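Local coordinates for protein type III restriction-modification enzyme EcoP15I Res subunit (Escherichia coli, PDB 4ZCF) that cleaves DNA as the ATP-dependent restriction subunit of a type III restriction-modification enzyme, acting together with its Mod partner on inversely oriented recognition sites, at residues C[19-22]-C[23-27]; C[46-50]-C[51-55]; C[92-95]-C[96-100]; C[99-102]-C[103-107]; C[166-169]-C[170-174]. All blocks are in the same frame, centred on the assembly; numbering follows the deposited sequence.

Overall arrangement
All five contacts are local, between residues three to five apart along a helix or at its ends. Interactions 3 and 5 are buried, interactions 1 and 4 partly buried, and interaction 2 lies at the surface. Interactions 3 and 4 are successive turns of helix 90-105 and share Phe-99 and Asp-100; the first stands beside the bound AMP, the second at the far end of the helix. Interaction 1 packs Met-22 and Phe-25 against that end, and interaction 2 adds Leu-46 there. Chemistry follows position: serine capping in interaction 2, a threonine-to-backbone bond in 3, an asparagine-to-loop bond in 4 and a histidine-carboxylate pair near manganese in 5.

Interaction 1 (C[19-22]-C[23-27]); sequences DAVM and NVFVS
Asn-23 N donates to Asp-19 O over 2.8 Å, and the C=O...N angle of 165° shows the donor almost in line with the carbonyl, as in a regular helical turn. From Val-24 on the spacing drops from four residues to three, weakly at first with Val-24 N to Val-21 O at 3.4 Å, then with Phe-25 N to Met-22 O at 3.2 Å. The side-chain amide of Asn-23 also comes close to Asp-19 O, yet its ND2 has a poor angle there and makes no hydrogen bond, so the backbone N carries this grip.

Outward from the backbone, Phe-25 folds back along the turn. Its CG lies opposite the carbonyl carbon and beside the backbone N (chi1 -59°), which brings CD2 to 3.3 Å from Val-21 O. The neighbouring CE2 touches Val-21 CG1 at 4.3 Å, a light apolar contact. Val-24 CG1 sits 4.2 Å above the centre of the same ring, while its other methyl, CG2, packs on Ala-20 O. Met-22 O lies at the ring edge, near the plane.

This turn leads from helix 12-22 toward strand 29-31. Asn-56 ND2 of helix 50-64 donates to both Val-24 O and Val-26 O, tying the turn to that helix, and Tyr-248 meets the Phe-25 ring edge-to-face. Val-21, Val-24 and Phe-25 pack on strand 79-84, Ala-20 on strand 263-267, and Met-22 leans on helix 90-105.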
# COMPACT_ATOMS: atom_id res chain seq x y z
N ASP C 19 -9.80 8.39 -37.98
CA ASP C 19 -9.60 9.51 -38.92
C ASP C 19 -10.68 10.57 -38.74
O ASP C 19 -10.37 11.76 -38.75
CB ASP C 19 -9.59 8.99 -40.37
CG ASP C 19 -8.46 8.05 -40.75
OD1 ASP C 19 -7.66 7.68 -39.85
OD2 ASP C 19 -8.39 7.66 -41.93
N ALA C 20 -11.94 10.14 -38.56
CA ALA C 20 -13.06 11.05 -38.39
C ALA C 20 -12.93 11.98 -37.16
O ALA C 20 -13.34 13.13 -37.25
CB ALA C 20 -14.37 10.29 -38.39
N VAL C 21 -12.28 11.52 -36.06
CA VAL C 21 -12.02 12.34 -34.86
C VAL C 21 -10.75 13.18 -35.10
O VAL C 21 -10.69 14.34 -34.70
CB VAL C 21 -11.93 11.53 -33.54
CG1 VAL C 21 -11.75 12.43 -32.32
CG2 VAL C 21 -13.15 10.64 -33.35
N MET C 22 -9.74 12.58 -35.76
CA MET C 22 -8.49 13.27 -36.08
C MET C 22 -8.66 14.46 -37.05
O MET C 22 -7.98 15.48 -36.88
CB MET C 22 -7.42 12.29 -36.60
CG MET C 22 -6.75 11.45 -35.51
SD MET C 22 -6.41 12.28 -33.93
CE MET C 22 -5.09 13.38 -34.39
N ASN C 23 -9.58 14.33 -38.05
CA ASN C 23 -9.86 15.37 -39.05
C ASN C 23 -10.50 16.66 -38.48
O ASN C 23 -10.38 17.72 -39.09
CB ASN C 23 -10.68 14.81 -40.21
CG ASN C 23 -9.99 13.79 -41.07
OD1 ASN C 23 -8.80 13.91 -41.40
ND2 ASN C 23 -10.74 12.77 -41.50
N VAL C 24 -11.15 16.56 -37.29
CA VAL C 24 -11.76 17.66 -36.53
C VAL C 24 -10.64 18.60 -36.02
O VAL C 24 -10.88 19.79 -35.84
CB VAL C 24 -12.60 17.09 -35.35
CG1 VAL C 24 -12.94 18.13 -34.29
CG2 VAL C 24 -13.87 16.42 -35.85
N PHE C 25 -9.44 18.08 -35.82
CA PHE C 25 -8.34 18.89 -35.29
C PHE C 25 -7.29 19.36 -36.29
O PHE C 25 -6.16 19.67 -35.88
CB PHE C 25 -7.70 18.17 -34.08
CG PHE C 25 -8.64 17.89 -32.94
CD1 PHE C 25 -8.90 18.85 -31.98
CD2 PHE C 25 -9.24 16.64 -32.81
CE1 PHE C 25 -9.76 18.59 -30.91
CE2 PHE C 25 -10.10 16.37 -31.74
CZ PHE C 25 -10.35 17.35 -30.80
N VAL C 26 -7.64 19.44 -37.60
CA VAL C 26 -6.72 19.96 -38.63
C VAL C 26 -6.48 21.45 -38.31
O VAL C 26 -7.44 22.17 -37.98
CB VAL C 26 -7.25 19.74 -40.08
CG1 VAL C 26 -6.46 20.55 -41.11
CG2 VAL C 26 -7.26 18.27 -40.45
N SER C 27 -5.20 21.88 -38.32
CA SER C 27 -4.69 23.23 -38.02
C SER C 27 -4.77 23.64 -36.53
O SER C 27 -4.54 24.82 -36.19
CB SER C 27 -5.33 24.28 -38.93

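Interaction 2 (C[46-50]-C[51-55]); sequences LKLSE and QQYYN
Ser-49 is the N-cap of helix 50-64: its OG accepts from Gln-52 N at 3.1 Å, and the N-H...O angle of 167° makes this a nearly straight capping bond. A hydrophobic staple accompanies it. Leu-48, just before the cap, and Tyr-53, five residues on, close over the first turn with Leu-48 CG 4.1 Å from Tyr-53 CB, the two side chains at about a right angle. Leu-48 CD1 also rests on Gln-52 CB, at 3.8 Å.

The first regular helical bonds start at the cap itself. Tyr-53 N donates to Ser-49 O at 3.1 Å, and Tyr-54 N follows by donating to Glu-50 O at 2.7 Å. Ser-49 thus satisfies two amide N-H groups of the first turn, one through its hydroxyl and one through its carbonyl.

The staple ties the helix to the loop residue that follows strand 45-47; Lys-47 of that strand pairs through the backbone with Thr-29. With CG anti to the backbone N (chi1 179°), the Tyr-53 ring is directed inward, where its OH bonds to Ser-77 O and its side chain packs on Val-24. Tyr-54 likewise finds its polar partner beyond the turn, in His-68 NE2. Gln-52 is turned differently, with CG beside its own backbone N (chi1 -82°), and this places Gln-52 CG 3.3 Å from Ser-49 OG.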
# COMPACT_ATOMS: atom_id res chain seq x y z
N LEU C 46 -5.05 22.60 -26.45
CA LEU C 46 -5.25 22.44 -27.90
C LEU C 46 -6.32 23.42 -28.39
O LEU C 46 -7.53 23.12 -28.33
CB LEU C 46 -5.56 20.98 -28.28
CG LEU C 46 -5.47 20.63 -29.77
CD1 LEU C 46 -4.03 20.76 -30.27
CD2 LEU C 46 -6.01 19.24 -30.03
N LYS C 47 -5.86 24.61 -28.83
CA LYS C 47 -6.68 25.73 -29.28
C LYS C 47 -6.79 25.86 -30.80
O LYS C 47 -5.79 25.76 -31.50
CB LYS C 47 -6.13 27.03 -28.69
N LEU C 48 -8.02 26.07 -31.29
CA LEU C 48 -8.36 26.29 -32.71
C LEU C 48 -9.66 27.10 -32.84
O LEU C 48 -10.57 26.93 -32.02
CB LEU C 48 -8.33 24.99 -33.56
CG LEU C 48 -9.62 24.21 -33.84
CD1 LEU C 48 -9.50 23.43 -35.14
CD2 LEU C 48 -9.93 23.24 -32.73
N SER C 49 -9.70 28.04 -33.81
CA SER C 49 -10.83 28.96 -34.06
C SER C 49 -12.17 28.28 -34.31
O SER C 49 -12.21 27.11 -34.72
CB SER C 49 -10.49 29.94 -35.19
OG SER C 49 -10.92 29.49 -36.47
N GLU C 50 -13.28 29.03 -34.08
CA GLU C 50 -14.65 28.52 -34.29
C GLU C 50 -14.85 28.11 -35.75
O GLU C 50 -15.33 27.00 -35.99
CB GLU C 50 -15.70 29.55 -33.84
CG GLU C 50 -17.09 28.96 -33.61
CD GLU C 50 -18.11 29.86 -32.92
OE1 GLU C 50 -17.78 30.44 -31.86
OE2 GLU C 50 -19.26 29.93 -33.41
N GLN C 51 -14.43 28.97 -36.71
CA GLN C 51 -14.53 28.73 -38.15
C GLN C 51 -13.77 27.45 -38.55
O GLN C 51 -14.36 26.58 -39.20
CB GLN C 51 -14.09 29.98 -38.97
CG GLN C 51 -13.91 29.80 -40.50
CD GLN C 51 -15.03 29.07 -41.24
OE1 GLN C 51 -14.82 28.00 -41.83
NE2 GLN C 51 -16.23 29.63 -41.24
N GLN C 52 -12.49 27.34 -38.13
CA GLN C 52 -11.61 26.18 -38.35
C GLN C 52 -12.33 24.90 -37.95
O GLN C 52 -12.57 24.04 -38.80
CB GLN C 52 -10.31 26.33 -37.52
CG GLN C 52 -9.24 27.22 -38.16
CD GLN C 52 -8.42 26.53 -39.23
OE1 GLN C 52 -8.49 25.30 -39.43
NE2 GLN C 52 -7.60 27.31 -39.92
N TYR C 53 -12.76 24.82 -36.66
CA TYR C 53 -13.50 23.72 -36.04
C TYR C 53 -14.82 23.47 -36.77
O TYR C 53 -15.15 22.30 -37.03
CB TYR C 53 -13.70 24.01 -34.54
CG TYR C 53 -14.46 22.97 -33.74
CD1 TYR C 53 -13.84 21.80 -33.31
CD2 TYR C 53 -15.76 23.22 -33.30
CE1 TYR C 53 -14.51 20.88 -32.52
CE2 TYR C 53 -16.44 22.30 -32.50
CZ TYR C 53 -15.82 21.13 -32.11
OH TYR C 53 -16.50 20.22 -31.33
N TYR C 54 -15.53 24.56 -37.16
CA TYR C 54 -16.76 24.43 -37.95
C TYR C 54 -16.43 23.73 -39.30
O TYR C 54 -17.08 22.74 -39.65
CB TYR C 54 -17.47 25.80 -38.18
CG TYR C 54 -18.68 25.69 -39.09
CD1 TYR C 54 -18.54 25.76 -40.48
CD2 TYR C 54 -19.95 25.45 -38.57
CE1 TYR C 54 -19.63 25.54 -41.33
CE2 TYR C 54 -21.05 25.27 -39.41
CZ TYR C 54 -20.89 25.32 -40.79
OH TYR C 54 -21.98 25.14 -41.61
N ASN C 55 -15.42 24.26 -40.04
CA ASN C 55 -15.00 23.76 -41.36
C ASN C 55 -14.45 22.34 -41.34
O ASN C 55 -14.67 21.59 -42.30
CB ASN C 55 -13.97 24.71 -41.99

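Interaction 3 (C[92-95]-C[96-100]); sequences YTYI and KTIFD. With AMP (adenosine monophosphate), chain H.
Tyr-92 and Lys-96 run side by side in the same direction, and Lys-96 CD lies 3.5 Å from Tyr-92 OH, obliquely to the ring. Ile-95 CG2 meets the edge of Phe-99, in the ring plane and 3.7 Å from CE2; Ile-95 O lies at the same edge, near CD2, and Phe-136 stacks on the ring. Tyr-94 is touched more loosely, with its CD1 4.4 Å from Ile-98 CD1. Each ring thus meets a side chain one turn away, later for Tyr-92 and Tyr-94, earlier for Phe-99.

Thr-97 holds the backbone twice. With OG1 set beside its own backbone N (chi1 -42°), the hydroxyl donates to Thr-93 O at 2.6 Å, while Thr-97 N reaches that oxygen at 2.9 Å from the opposite face of the carbonyl plane. A valine here would probably take the hydroxyl donor from Thr-93 O, leaving the Thr-97 amide to hold it, and lose the side-chain tie one turn along.

The helix grows out of the P-loop, Gly-89 just before it and Lys-90 and Thr-91 its first residues, and its start borders the nucleotide: Tyr-92 CB is 3.7 Å from AMP N6. The polar ends turn to partners beyond the turn. Tyr-92 OH bonds to His-135 NE2, Lys-96 NZ to Tyr-140 OH, and Tyr-94 OH to OD2 of the AMP-binding Asp-226. Around it, Tyr-94 and Ile-95 pack on helix 117-128, Ile-95 and Lys-96 on helix 130-140, Ile-98 and Phe-99 on strand 180-186, and Tyr-92 and Thr-93 on helix 12-22.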
# COMPACT_ATOMS: atom_id res chain seq x y z
N TYR C 92 -11.43 -0.41 -29.00
CA TYR C 92 -10.17 -0.34 -29.74
C TYR C 92 -10.02 1.03 -30.46
O TYR C 92 -8.94 1.62 -30.42
CB TYR C 92 -10.07 -1.48 -30.76
CG TYR C 92 -8.85 -1.36 -31.66
CD1 TYR C 92 -7.60 -1.78 -31.24
CD2 TYR C 92 -8.95 -0.78 -32.93
CE1 TYR C 92 -6.47 -1.63 -32.05
CE2 TYR C 92 -7.84 -0.63 -33.74
CZ TYR C 92 -6.60 -1.05 -33.30
OH TYR C 92 -5.49 -0.87 -34.10
N THR C 93 -11.11 1.51 -31.12
CA THR C 93 -11.17 2.77 -31.86
C THR C 93 -10.87 3.99 -30.97
O THR C 93 -10.02 4.79 -31.33
CB THR C 93 -12.48 2.88 -32.66
OG1 THR C 93 -12.55 1.83 -33.63
CG2 THR C 93 -12.64 4.23 -33.34
N TYR C 94 -11.54 4.11 -29.81
CA TYR C 94 -11.27 5.22 -28.90
C TYR C 94 -9.87 5.17 -28.30
O TYR C 94 -9.26 6.22 -28.07
CB TYR C 94 -12.40 5.49 -27.90
CG TYR C 94 -12.62 4.58 -26.72
CD1 TYR C 94 -11.64 4.44 -25.73
CD2 TYR C 94 -13.87 4.04 -26.45
CE1 TYR C 94 -11.87 3.69 -24.58
CE2 TYR C 94 -14.11 3.29 -25.30
CZ TYR C 94 -13.10 3.11 -24.37
OH TYR C 94 -13.36 2.36 -23.25
N ILE C 95 -9.33 3.96 -28.10
CA ILE C 95 -7.97 3.79 -27.59
C ILE C 95 -6.98 4.21 -28.67
O ILE C 95 -6.08 4.99 -28.39
CB ILE C 95 -7.72 2.38 -27.00
CG1 ILE C 95 -8.55 2.18 -25.71
CG2 ILE C 95 -6.24 2.20 -26.72
CD1 ILE C 95 -8.83 0.72 -25.32
N LYS C 96 -7.19 3.74 -29.92
CA LYS C 96 -6.33 4.13 -31.04
C LYS C 96 -6.35 5.64 -31.27
O LYS C 96 -5.31 6.21 -31.57
CB LYS C 96 -6.66 3.35 -32.32
CG LYS C 96 -5.49 3.39 -33.30
CD LYS C 96 -5.73 2.57 -34.57
CE LYS C 96 -5.04 3.19 -35.76
NZ LYS C 96 -3.59 3.43 -35.52
N THR C 97 -7.51 6.30 -31.05
CA THR C 97 -7.65 7.75 -31.16
C THR C 97 -6.81 8.46 -30.07
O THR C 97 -6.17 9.47 -30.37
CB THR C 97 -9.12 8.16 -31.18
OG1 THR C 97 -9.87 7.28 -32.00
CG2 THR C 97 -9.32 9.57 -31.67
N ILE C 98 -6.80 7.93 -28.83
CA ILE C 98 -6.02 8.45 -27.70
C ILE C 98 -4.52 8.52 -28.07
O ILE C 98 -3.84 9.50 -27.74
CB ILE C 98 -6.29 7.57 -26.44
CG1 ILE C 98 -7.51 8.08 -25.69
CG2 ILE C 98 -5.05 7.44 -25.52
CD1 ILE C 98 -8.20 7.03 -24.85
N PHE C 99 -4.04 7.48 -28.79
CA PHE C 99 -2.66 7.36 -29.29
C PHE C 99 -2.41 8.32 -30.41
O PHE C 99 -1.31 8.87 -30.49
CB PHE C 99 -2.35 5.94 -29.74
CG PHE C 99 -2.02 5.01 -28.60
CD1 PHE C 99 -0.71 4.91 -28.13
CD2 PHE C 99 -3.01 4.25 -27.99
CE1 PHE C 99 -0.41 4.07 -27.06
CE2 PHE C 99 -2.70 3.41 -26.92
CZ PHE C 99 -1.40 3.32 -26.46
N ASP C 100 -3.44 8.58 -31.26
CA ASP C 100 -3.36 9.55 -32.37
C ASP C 100 -3.38 11.00 -31.90
O ASP C 100 -2.59 11.81 -32.40
CB ASP C 100 -4.36 9.24 -33.49
CG ASP C 100 -3.84 8.27 -34.54
OD1 ASP C 100 -2.63 7.95 -34.50
OD2 ASP C 100 -4.61 7.89 -35.42
P AMP H . -17.12 -1.71 -23.89
O1P AMP H . -18.43 -1.46 -23.26
O2P AMP H . -17.26 -1.12 -25.24
O3P AMP H . -16.19 -0.78 -23.19
O5' AMP H . -16.64 -3.23 -23.83
C5' AMP H . -16.33 -3.93 -25.02
C4' AMP H . -15.21 -4.91 -24.82
O4' AMP H . -14.90 -5.59 -26.06
C3' AMP H . -13.96 -4.20 -24.42
O3' AMP H . -13.89 -4.16 -23.00
C2' AMP H . -12.86 -4.95 -25.04
O2' AMP H . -12.35 -5.95 -24.14
C1' AMP H . -13.46 -5.66 -26.22
N9 AMP H . -13.04 -5.15 -27.47
C8 AMP H . -13.36 -3.95 -27.91
N7 AMP H . -12.85 -3.77 -29.15
C5 AMP H . -12.19 -5.03 -29.51
C6 AMP H . -11.47 -5.58 -30.61
N6 AMP H . -11.24 -4.82 -31.78
N1 AMP H . -11.01 -6.85 -30.51
C2 AMP H . -11.19 -7.59 -29.43
N3 AMP H . -11.85 -7.15 -28.37
C4 AMP H . -12.37 -5.90 -28.33

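Interaction 4 (C[99-102]-C[103-107]); sequences FDLN and KSFGI
Asn-102 ND2 donates to Ile-107 O at 2.7 Å, a nearly straight bond (168°) in which the acceptor lies in the plane of the Asn amide while the donor stands well above the carbonyl plane of Ile-107. From within the last turn of helix 90-105, CG anti to the backbone N (chi1 178°) carries the amide to Ile-107 O in the loop beyond. Asn-102 CA adds a CA-H...O contact to the same oxygen. One residue therefore ties helix to exit loop, since Asn-102 O also accepts from Gly-106 N at 2.9 Å.

Gly-106 is the glycine that ends the helix, the first residue to leave helical geometry, and its positive phi of 73° is one that glycine adopts readily. Before it, Phe-105 N bonds to Leu-101 O at 3.2 Å. Leu-101 CD2 touches Phe-105 CE2 at 4.1 Å, and Ser-104 CB lies over the centre of one face of that ring. Asp-100 O takes the N of Ser-104 at 3.1 Å, with a weak second bond from Ser-104 OG.

In the second shell, Arg-142 NE donates to Asn-102 OD1, so both ends of the amide are engaged and its rotation is fixed. Helix 90-105 connects the parallel strands 79-84 and 109-113 of one sheet. At this end Ser-104 and Phe-105 receive Met-22 of helix 12-22, Asn-102 rests on strand 180-186, and Lys-103 touches helix 782-798.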
# COMPACT_ATOMS: atom_id res chain seq x y z
N PHE C 99 -4.04 7.48 -28.79
CA PHE C 99 -2.66 7.36 -29.29
C PHE C 99 -2.41 8.32 -30.41
O PHE C 99 -1.31 8.87 -30.49
CB PHE C 99 -2.35 5.94 -29.74
CG PHE C 99 -2.02 5.01 -28.60
CD1 PHE C 99 -0.71 4.91 -28.13
CD2 PHE C 99 -3.01 4.25 -27.99
CE1 PHE C 99 -0.41 4.07 -27.06
CE2 PHE C 99 -2.70 3.41 -26.92
CZ PHE C 99 -1.40 3.32 -26.46
N ASP C 100 -3.44 8.58 -31.26
CA ASP C 100 -3.36 9.55 -32.37
C ASP C 100 -3.38 11.00 -31.90
O ASP C 100 -2.59 11.81 -32.40
CB ASP C 100 -4.36 9.24 -33.49
CG ASP C 100 -3.84 8.27 -34.54
OD1 ASP C 100 -2.63 7.95 -34.50
OD2 ASP C 100 -4.61 7.89 -35.42
N LEU C 101 -4.20 11.33 -30.88
CA LEU C 101 -4.22 12.68 -30.29
C LEU C 101 -2.89 12.94 -29.55
O LEU C 101 -2.42 14.08 -29.49
CB LEU C 101 -5.43 12.91 -29.37
CG LEU C 101 -6.79 12.99 -30.08
CD1 LEU C 101 -7.91 12.61 -29.13
CD2 LEU C 101 -7.01 14.39 -30.69
N ASN C 102 -2.27 11.86 -29.07
CA ASN C 102 -0.97 11.94 -28.44
C ASN C 102 0.13 12.13 -29.49
O ASN C 102 1.01 12.98 -29.30
CB ASN C 102 -0.69 10.69 -27.61
CG ASN C 102 0.68 10.74 -26.98
OD1 ASN C 102 1.61 10.09 -27.45
ND2 ASN C 102 0.84 11.57 -25.96
N LYS C 103 0.11 11.35 -30.58
CA LYS C 103 1.11 11.46 -31.65
C LYS C 103 1.15 12.90 -32.21
O LYS C 103 2.16 13.59 -32.06
CB LYS C 103 0.85 10.40 -32.75
CG LYS C 103 1.85 10.41 -33.91
CD LYS C 103 1.59 9.29 -34.89
CE LYS C 103 2.72 8.28 -34.90
NZ LYS C 103 2.31 6.97 -35.47
N SER C 104 0.01 13.37 -32.74
CA SER C 104 -0.14 14.68 -33.37
C SER C 104 0.05 15.91 -32.48
O SER C 104 0.65 16.89 -32.93
CB SER C 104 -1.46 14.76 -34.12
OG SER C 104 -1.58 13.71 -35.06
N PHE C 105 -0.47 15.87 -31.24
CA PHE C 105 -0.48 17.04 -30.35
C PHE C 105 0.19 16.95 -28.99
O PHE C 105 0.32 17.97 -28.31
CB PHE C 105 -1.93 17.55 -30.19
CG PHE C 105 -2.69 17.58 -31.49
CD1 PHE C 105 -2.37 18.50 -32.48
CD2 PHE C 105 -3.73 16.68 -31.73
CE1 PHE C 105 -3.08 18.53 -33.69
CE2 PHE C 105 -4.44 16.72 -32.94
CZ PHE C 105 -4.11 17.64 -33.90
N GLY C 106 0.58 15.75 -28.59
CA GLY C 106 1.22 15.54 -27.29
C GLY C 106 0.27 15.65 -26.12
O GLY C 106 0.66 16.10 -25.04
N ILE C 107 -0.99 15.25 -26.32
CA ILE C 107 -1.99 15.17 -25.26
C ILE C 107 -1.62 13.83 -24.57
O ILE C 107 -1.51 12.80 -25.24
CB ILE C 107 -3.45 15.20 -25.81
CG1 ILE C 107 -3.71 16.41 -26.76
CG2 ILE C 107 -4.50 15.11 -24.68
CD1 ILE C 107 -3.77 17.84 -26.11

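Interaction 5 (C[166-169]-C[170-174]); sequences AIHD and FVEAS
Ala-166 O accepts from Phe-170 N at 2.9 Å, opening a run of four-residue helical bonds. Ile-167 O takes Val-171 N at 2.9 Å, and the CG2 methyls of Ile-167 and Val-171 meet at 4.2 Å. His-168 O then receives Glu-172 N at 2.8 Å. The His-168 ring, its CG anti to the backbone N (chi1 165°), leans over Glu-172: NE2 lies 3.6 Å from Glu-172 CG, and Glu-172 CB sits above one face, offset toward the rim. On its other nitrogen, ND1 donates to Asp-169 OD1 at 3.0 Å, meeting the carboxylate on its anti side. Replacing this histidine by alanine would probably leave Asp-169 OD1 without its ring donor and the Glu-172 methylenes without their cover. Asp-169 O closes the series with a weak bond from Ala-173 N, where the chain leaves the helix.

The His-168 side chain comes within about 3 Å, nearest atoms, of a bound manganese ion, and it packs on Glu-213 of a neighbouring subunit. Glu-172 OE2 is held by Leu-205 N. Helix 165-172 rests with Ile-167, Phe-170 and Val-171 on helix 212-217, and with Ala-166 and Phe-170 on strand 180-186.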
# COMPACT_ATOMS: atom_id res chain seq x y z
N ALA C 166 -5.71 6.60 -7.27
CA ALA C 166 -5.77 6.69 -8.73
C ALA C 166 -5.68 8.16 -9.17
O ALA C 166 -4.82 8.48 -9.99
CB ALA C 166 -7.05 6.06 -9.24
N ILE C 167 -6.51 9.05 -8.57
CA ILE C 167 -6.54 10.50 -8.82
C ILE C 167 -5.20 11.19 -8.47
O ILE C 167 -4.61 11.84 -9.33
CB ILE C 167 -7.83 11.18 -8.24
CG1 ILE C 167 -9.08 10.69 -9.00
CG2 ILE C 167 -7.73 12.74 -8.31
CD1 ILE C 167 -10.23 10.40 -8.17
N HIS C 168 -4.70 10.99 -7.22
CA HIS C 168 -3.39 11.51 -6.79
C HIS C 168 -2.33 11.16 -7.85
O HIS C 168 -1.75 12.07 -8.42
CB HIS C 168 -2.99 10.94 -5.40
CG HIS C 168 -1.54 11.15 -5.08
ND1 HIS C 168 -0.61 10.13 -5.21
CD2 HIS C 168 -0.88 12.29 -4.76
CE1 HIS C 168 0.56 10.67 -4.93
NE2 HIS C 168 0.45 11.97 -4.65
N ASP C 169 -2.15 9.86 -8.16
CA ASP C 169 -1.19 9.34 -9.14
C ASP C 169 -1.36 9.85 -10.56
O ASP C 169 -0.37 10.06 -11.24
CB ASP C 169 -1.24 7.80 -9.17
CG ASP C 169 -0.91 7.09 -7.87
OD1 ASP C 169 -0.38 7.75 -6.94
OD2 ASP C 169 -1.16 5.87 -7.79
N PHE C 170 -2.62 10.01 -11.03
CA PHE C 170 -2.90 10.47 -12.38
C PHE C 170 -2.53 11.95 -12.50
O PHE C 170 -1.83 12.33 -13.43
CB PHE C 170 -4.38 10.21 -12.78
CG PHE C 170 -4.84 10.80 -14.10
CD1 PHE C 170 -4.58 10.16 -15.31
CD2 PHE C 170 -5.57 11.99 -14.13
CE1 PHE C 170 -5.03 10.70 -16.52
CE2 PHE C 170 -6.04 12.52 -15.34
CZ PHE C 170 -5.75 11.88 -16.53
N VAL C 171 -2.99 12.77 -11.54
CA VAL C 171 -2.72 14.21 -11.48
C VAL C 171 -1.19 14.45 -11.33
O VAL C 171 -0.62 15.21 -12.13
CB VAL C 171 -3.58 14.86 -10.35
CG1 VAL C 171 -3.05 16.23 -9.95
CG2 VAL C 171 -5.05 14.95 -10.75
N GLU C 172 -0.54 13.75 -10.37
CA GLU C 172 0.88 13.84 -10.05
C GLU C 172 1.91 13.27 -11.06
O GLU C 172 3.09 13.62 -10.97
CB GLU C 172 1.15 13.31 -8.63
CG GLU C 172 0.63 14.20 -7.51
CD GLU C 172 1.07 15.65 -7.51
OE1 GLU C 172 2.21 15.95 -7.92
OE2 GLU C 172 0.26 16.50 -7.07
N ALA C 173 1.46 12.39 -11.99
CA ALA C 173 2.27 11.74 -13.03
C ALA C 173 2.93 12.73 -13.99
O ALA C 173 2.27 13.63 -14.50
CB ALA C 173 1.43 10.74 -13.80
N SER C 174 4.24 12.56 -14.21
CA SER C 174 5.10 13.41 -15.04
C SER C 174 4.96 13.16 -16.55
O SER C 174 4.78 12.02 -16.96
CB SER C 174 6.56 13.27 -14.60
OG SER C 174 7.47 13.86 -15.52